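Local coordinates for geranylgeranyl pyrophosphate synthase (Corynebacterium glutamicum, PDB 3LK5), which probably catalyses magnesium-dependent prenyl transfer, lengthening allylic diphosphates with isopentenyl diphosphate to make geranylgeranyl diphosphate, at the interface of chains A and B. Coordinates in Å, arbitrary orientation; residue numbers count along the deposited sequence, not the author numbering. Chains: chain A/B, Geranylgeranyl pyrophosphate synthase.

Helix 144-164 of chain A takes part in all three contacts of this two-fold interface. Contact 1 sets it and helix 87-111 against the same two helices of chain B; contact 2, about 12 Å away, reuses Leu150 and Ile111 with the chains exchanged. Helix 170-199 of chain B then carries the interface from contact 2 to contact 3, about 14 Å apart, while contacts 1 and 3 are separated by about 16 Å, all measured between centres of C-alpha atoms. Because helices 87-111 and 170-199 also hold the magnesium-binding Asp108 and Asp194, pairing the subunits, as usual in this family, probably steadies both active sites.

Contact 1: the interface of chains A and B. Residues chain A 103, 107, 110-111, 149, 153; chain B 107, 149-150, 153.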
# COMPACT_ATOMS: atom_id res chain seq x y z
N CYS A 103 3.28 -7.81 -1.14
CA CYS A 103 3.30 -6.76 -0.10
C CYS A 103 3.08 -7.37 1.27
O CYS A 103 3.78 -7.03 2.23
CB CYS A 103 2.22 -5.70 -0.35
SG CYS A 103 2.25 -4.34 0.91
N HIS A 107 5.93 -6.94 4.11
CA HIS A 107 5.57 -6.22 5.33
C HIS A 107 5.47 -7.12 6.59
O HIS A 107 5.93 -6.71 7.68
CB HIS A 107 4.28 -5.41 5.11
CG HIS A 107 4.49 -4.20 4.26
ND1 HIS A 107 3.48 -3.29 3.98
CD2 HIS A 107 5.61 -3.73 3.64
CE1 HIS A 107 3.98 -2.32 3.24
NE2 HIS A 107 5.26 -2.54 3.04
N ILE A 110 8.90 -7.79 8.08
CA ILE A 110 9.39 -6.68 8.91
C ILE A 110 8.72 -6.70 10.28
O ILE A 110 9.36 -6.46 11.31
CB ILE A 110 9.15 -5.29 8.24
CG1 ILE A 110 9.90 -5.20 6.90
CG2 ILE A 110 9.58 -4.15 9.16
CD1 ILE A 110 11.38 -5.70 6.98
N ILE A 111 7.41 -6.98 10.25
CA ILE A 111 6.57 -7.09 11.44
C ILE A 111 7.02 -8.24 12.37
O ILE A 111 7.09 -8.08 13.59
CB ILE A 111 5.08 -7.25 11.02
CG1 ILE A 111 4.53 -5.90 10.51
CG2 ILE A 111 4.25 -7.81 12.16
CD1 ILE A 111 3.26 -6.01 9.68
N ILE A 149 9.88 -1.74 3.28
CA ILE A 149 8.59 -1.08 3.43
C ILE A 149 8.17 -0.52 2.06
O ILE A 149 7.02 -0.73 1.63
CB ILE A 149 8.62 0.04 4.51
CG1 ILE A 149 8.74 -0.60 5.91
CG2 ILE A 149 7.35 0.85 4.48
CD1 ILE A 149 9.00 0.41 6.98
N ASP A 153 5.19 -1.36 -0.63
CA ASP A 153 4.22 -0.35 -1.07
C ASP A 153 4.13 -0.32 -2.60
O ASP A 153 3.04 -0.18 -3.15
CB ASP A 153 4.60 1.04 -0.57
CG ASP A 153 4.48 1.19 0.95
OD1 ASP A 153 3.86 0.34 1.62
OD2 ASP A 153 4.98 2.24 1.48
N HIS B 107 4.61 5.62 6.89
CA HIS B 107 5.75 4.80 6.48
C HIS B 107 7.11 5.54 6.54
O HIS B 107 8.12 4.95 6.98
CB HIS B 107 5.50 4.19 5.09
CG HIS B 107 4.50 3.08 5.12
ND1 HIS B 107 4.17 2.33 4.00
CD2 HIS B 107 3.78 2.55 6.15
CE1 HIS B 107 3.29 1.40 4.34
NE2 HIS B 107 3.05 1.50 5.64
N ILE B 149 2.97 0.13 10.13
CA ILE B 149 3.10 -0.39 8.77
C ILE B 149 1.70 -0.72 8.24
O ILE B 149 1.36 -0.32 7.11
CB ILE B 149 4.04 -1.62 8.70
CG1 ILE B 149 5.50 -1.19 8.95
CG2 ILE B 149 3.97 -2.27 7.33
CD1 ILE B 149 6.42 -2.34 9.11
N LEU B 150 0.90 -1.41 9.05
CA LEU B 150 -0.41 -1.90 8.58
C LEU B 150 -1.40 -0.74 8.46
O LEU B 150 -2.24 -0.73 7.54
CB LEU B 150 -0.96 -3.01 9.48
CG LEU B 150 -0.11 -4.27 9.54
CD1 LEU B 150 -0.63 -5.18 10.63
CD2 LEU B 150 -0.21 -4.98 8.16
N ASP B 153 -0.72 0.80 5.29
CA ASP B 153 -1.23 -0.02 4.19
C ASP B 153 -2.74 0.15 4.04
O ASP B 153 -3.26 0.21 2.93
CB ASP B 153 -0.91 -1.50 4.41
CG ASP B 153 0.58 -1.83 4.33
OD1 ASP B 153 1.37 -1.00 3.84
OD2 ASP B 153 0.96 -2.98 4.71
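The first aspartate-rich motif of the trans-prenyltransferases, DDIID, spans the end of helix 87-111, and A:His107, the residue before it, meets B:Asp153 and B:Ile149 across the two-fold axis. With CG beside the backbone N and anti to the carbonyl carbon (chi1 -73°), A:His107 reaches B:Asp153, imidazole and carboxylate tip to tip with their planes 10° apart. A:His107 ND1 donates to the syn lone pair of B:Asp153 OD2 at 2.6 Å, 162° at the hydrogen and nearly in the ring plane. The other nitrogen, A:His107 NE2, gives an almost straight bond of 2.9 Å to a lone pair of the backbone oxygen A:Ile149 O. Gripped at both nitrogens, the ring cannot readily turn. Its faces are occupied: the methyl B:Ile149 CG2 lies over one, 3.9 Å from the centroid of the A:His107 ring, and A:Cys103 SG rests toward the rim of the other. B:Ile149 branches to do this, its CD1 touching A:Ile110 CG2 at 3.6 Å within the motif. Symmetry repeats the set with B:His107 and A:Asp153, and the two imidazoles meet at their CE1 corners, A:His107 CE1 being 3.9 Å from B:His107 CE1. The paired bonds tie the helix end that bears Asp108, with Asp112 just beyond it, to the partner subunit.

Contact 2: the interface of chains A and B. Residues chain A 143, 146-147, 150; chain B 111, 195, 199.
A:Leu150 sits against B:Ile195 and B:Ile111 in the tight half of this contact, beside the GQXXD motif of the prenyltransferase family, whose magnesium-binding Asp194 B:Ile195 directly follows. One methyl of the leucine, A:Leu150 CD1, packs on B:Ile195 CG1 at 3.7 Å, the side chains crossing obliquely. The branch point A:Leu150 CG meets the delta-methyl B:Ile111 CD1 at 3.8 Å, here at about a right angle. One turn earlier on helix 144-164, A:Ser146 fits between the same two isoleucines: its CB lies 3.9 Å from B:Ile195 CG2, and its hydroxyl OG is 3.6 Å from B:Ile111 CG2. Both isoleucines hold CG2 anti to the backbone N, and in B:Ile195 this aims the methyl at the serine while CG1 serves the leucine. The serine hydroxyl therefore meets carbon here and finds no polar partner within bonding reach on chain B. Toward the start of the helix the fit slackens. A:Val147 CG2 stays 4.2 Å from B:Ile195 CG2, and A:Phe143, in the loop before the helix, comes no nearer than 4.3 Å, from its backbone N to B:Ser199 CB. The hydroxyl B:Ser199 OG turns back to its own helix, donating to B:Ile195 O at 3.1 Å.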
# COMPACT_ATOMS: atom_id res chain seq x y z
N PHE A 143 18.44 1.47 5.11
CA PHE A 143 18.05 0.19 5.71
C PHE A 143 17.41 -0.76 4.70
O PHE A 143 16.82 -0.33 3.70
CB PHE A 143 17.07 0.39 6.88
CG PHE A 143 17.36 -0.47 8.09
CD1 PHE A 143 17.57 0.12 9.33
CD2 PHE A 143 17.42 -1.87 7.99
CE1 PHE A 143 17.85 -0.67 10.47
CE2 PHE A 143 17.69 -2.67 9.10
CZ PHE A 143 17.90 -2.07 10.35
N SER A 146 13.87 -0.15 5.46
CA SER A 146 13.33 0.95 4.65
C SER A 146 13.01 0.52 3.23
O SER A 146 11.95 0.86 2.70
CB SER A 146 14.31 2.13 4.62
OG SER A 146 14.55 2.59 5.94
N VAL A 147 13.94 -0.18 2.60
CA VAL A 147 13.72 -0.65 1.22
C VAL A 147 12.55 -1.60 1.21
O VAL A 147 11.75 -1.56 0.28
CB VAL A 147 14.98 -1.30 0.59
CG1 VAL A 147 14.67 -1.92 -0.78
CG2 VAL A 147 16.10 -0.26 0.46
N LEU A 150 9.10 0.16 1.38
CA LEU A 150 8.75 0.86 0.13
C LEU A 150 8.54 -0.16 -1.01
O LEU A 150 7.68 0.05 -1.87
CB LEU A 150 9.81 1.90 -0.25
CG LEU A 150 9.97 3.04 0.75
CD1 LEU A 150 11.19 3.85 0.39
CD2 LEU A 150 8.70 3.91 0.70
N ILE B 111 10.63 4.72 8.57
CA ILE B 111 11.86 4.78 7.80
C ILE B 111 12.90 5.75 8.42
O ILE B 111 14.09 5.42 8.51
CB ILE B 111 11.54 5.16 6.32
CG1 ILE B 111 10.90 3.97 5.59
CG2 ILE B 111 12.78 5.68 5.61
CD1 ILE B 111 10.16 4.32 4.31
N ILE B 195 16.09 7.20 0.05
CA ILE B 195 16.60 6.21 1.00
C ILE B 195 18.03 5.81 0.66
O ILE B 195 18.88 5.66 1.56
CB ILE B 195 15.71 4.91 1.03
CG1 ILE B 195 14.37 5.20 1.67
CG2 ILE B 195 16.39 3.76 1.78
CD1 ILE B 195 14.47 6.04 2.87
N SER B 199 21.35 6.41 2.91
CA SER B 199 22.03 5.23 3.39
C SER B 199 23.48 5.19 2.88
O SER B 199 24.37 4.70 3.58
CB SER B 199 21.25 3.96 2.99
OG SER B 199 21.33 3.75 1.58

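Contact 3: the interface of chains A and B. Residues chain A 39-40, 43, 47, 154, 158, 161; chain B 185-186, 188-189, 192.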
# COMPACT_ATOMS: atom_id res chain seq x y z
N THR A 39 10.02 3.27 -16.97
CA THR A 39 9.58 4.29 -15.99
C THR A 39 10.46 4.28 -14.77
O THR A 39 10.84 5.34 -14.26
CB THR A 39 8.13 4.01 -15.52
OG1 THR A 39 7.28 4.07 -16.67
CG2 THR A 39 7.72 5.08 -14.47
N ILE A 40 10.78 3.10 -14.28
CA ILE A 40 11.62 2.98 -13.09
C ILE A 40 13.05 3.51 -13.40
O ILE A 40 13.65 4.23 -12.57
CB ILE A 40 11.64 1.51 -12.59
CG1 ILE A 40 10.24 1.08 -12.02
CG2 ILE A 40 12.71 1.27 -11.51
CD1 ILE A 40 9.79 1.95 -10.81
N ILE A 43 13.68 7.20 -13.30
CA ILE A 43 13.82 7.70 -11.91
C ILE A 43 15.25 7.52 -11.39
O ILE A 43 15.86 8.47 -10.86
CB ILE A 43 12.82 7.07 -10.89
CG1 ILE A 43 11.37 7.31 -11.34
CG2 ILE A 43 13.07 7.66 -9.47
CD1 ILE A 43 10.35 6.57 -10.50
N VAL A 47 16.67 2.69 -7.95
CA VAL A 47 15.26 2.29 -7.97
C VAL A 47 15.11 1.03 -8.85
O VAL A 47 14.38 0.11 -8.50
CB VAL A 47 14.34 3.41 -8.49
CG1 VAL A 47 12.85 3.07 -8.27
CG2 VAL A 47 14.64 4.73 -7.75
N MSE A 154 5.27 -0.46 -3.27
CA MSE A 154 5.28 -0.55 -4.73
C MSE A 154 4.44 -1.75 -5.22
O MSE A 154 3.67 -1.61 -6.18
CB MSE A 154 6.70 -0.63 -5.29
CG MSE A 154 6.76 -0.46 -6.81
SE MSE A 154 6.46 1.39 -7.36
CE MSE A 154 8.29 2.04 -7.01
N TRP A 158 1.10 -1.56 -7.53
CA TRP A 158 1.10 -2.30 -8.80
C TRP A 158 -0.00 -3.37 -8.87
O TRP A 158 -0.46 -3.70 -9.96
CB TRP A 158 2.48 -2.93 -9.05
CG TRP A 158 3.46 -1.86 -9.52
CD1 TRP A 158 3.17 -0.55 -9.86
CD2 TRP A 158 4.85 -2.05 -9.76
NE1 TRP A 158 4.35 0.11 -10.24
CE2 TRP A 158 5.38 -0.81 -10.21
CE3 TRP A 158 5.72 -3.15 -9.61
CZ2 TRP A 158 6.73 -0.65 -10.52
CZ3 TRP A 158 7.08 -2.98 -9.90
CH2 TRP A 158 7.56 -1.74 -10.36
N ASP A 161 -2.77 -1.27 -10.10
CA ASP A 161 -2.57 -0.92 -11.54
C ASP A 161 -2.83 -2.15 -12.42
O ASP A 161 -3.38 -2.02 -13.50
CB ASP A 161 -1.12 -0.50 -11.79
CG ASP A 161 -0.80 0.89 -11.18
OD1 ASP A 161 -1.72 1.69 -10.89
OD2 ASP A 161 0.38 1.16 -10.98
N THR B 185 3.66 5.45 -8.77
CA THR B 185 4.98 4.85 -9.05
C THR B 185 6.08 5.89 -8.79
O THR B 185 7.15 5.58 -8.23
CB THR B 185 5.03 4.27 -10.46
OG1 THR B 185 4.21 3.09 -10.47
CG2 THR B 185 6.49 3.87 -10.85
N GLU B 186 5.81 7.14 -9.21
CA GLU B 186 6.82 8.22 -9.07
C GLU B 186 7.15 8.53 -7.62
O GLU B 186 8.33 8.67 -7.25
CB GLU B 186 6.36 9.46 -9.85
CG GLU B 186 6.53 9.28 -11.37
CD GLU B 186 5.63 10.18 -12.25
OE1 GLU B 186 4.82 11.00 -11.75
OE2 GLU B 186 5.66 9.99 -13.48
N ILE B 188 6.77 6.61 -4.81
CA ILE B 188 7.49 5.50 -4.19
C ILE B 188 8.90 5.39 -4.80
O ILE B 188 9.90 5.16 -4.07
CB ILE B 188 6.68 4.17 -4.26
CG1 ILE B 188 5.27 4.36 -3.68
CG2 ILE B 188 7.49 2.97 -3.56
CD1 ILE B 188 4.34 3.17 -3.83
N GLY B 189 9.01 5.51 -6.13
CA GLY B 189 10.34 5.49 -6.80
C GLY B 189 11.24 6.63 -6.27
O GLY B 189 12.43 6.40 -5.93
N LEU B 192 12.42 5.69 -2.79
CA LEU B 192 13.47 4.68 -2.89
C LEU B 192 14.82 5.33 -3.20
O LEU B 192 15.85 4.96 -2.62
CB LEU B 192 13.15 3.60 -3.94
CG LEU B 192 12.14 2.56 -3.46
CD1 LEU B 192 11.51 1.78 -4.64
CD2 LEU B 192 12.82 1.63 -2.45
O HOH W 1 1.67 3.32 -9.97
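In this prenyltransferase-family dimer the indole of A:Trp158 presents its edge to B:Thr185 and one face to its own chain, where A:Met154 CG lies 3.6 Å above the plane, over the centre. At the edge, A:Trp158 NE1 donates to the hydroxyl B:Thr185 OG1 at 3.0 Å, 161° at the hydrogen and close to the ring plane. The same hydroxyl is also hydrogen-bonded to water 1, which is 2.7 Å from the carboxylate oxygen A:Asp161 OD2, so B:Thr185 OG1 is linked both directly and through water to helix 144-164. The other branch of the threonine, CG2, points to helix 21-43 and meets A:Ile40 CD1 at 3.8 Å. Helix 170-199 runs on from there into the GQXXD motif, which includes B:Leu192. A:Met154, a selenomethionine, bends at chi2 and chi3 (74° and 80°), and its curled tip CE comes to B:Ile188 CG2 at 3.7 Å and to B:Leu192 CD1 at 4.0 Å. B:Gly189 offers bare backbone between these side chains. A:Val47 CG1 and A:Ile43 CD1 both lie on its CA, the former at 3.8 Å, while A:Val47 CG2 presses on the carbonyl B:Gly189 O at 3.3 Å, a carbon contact with no bond.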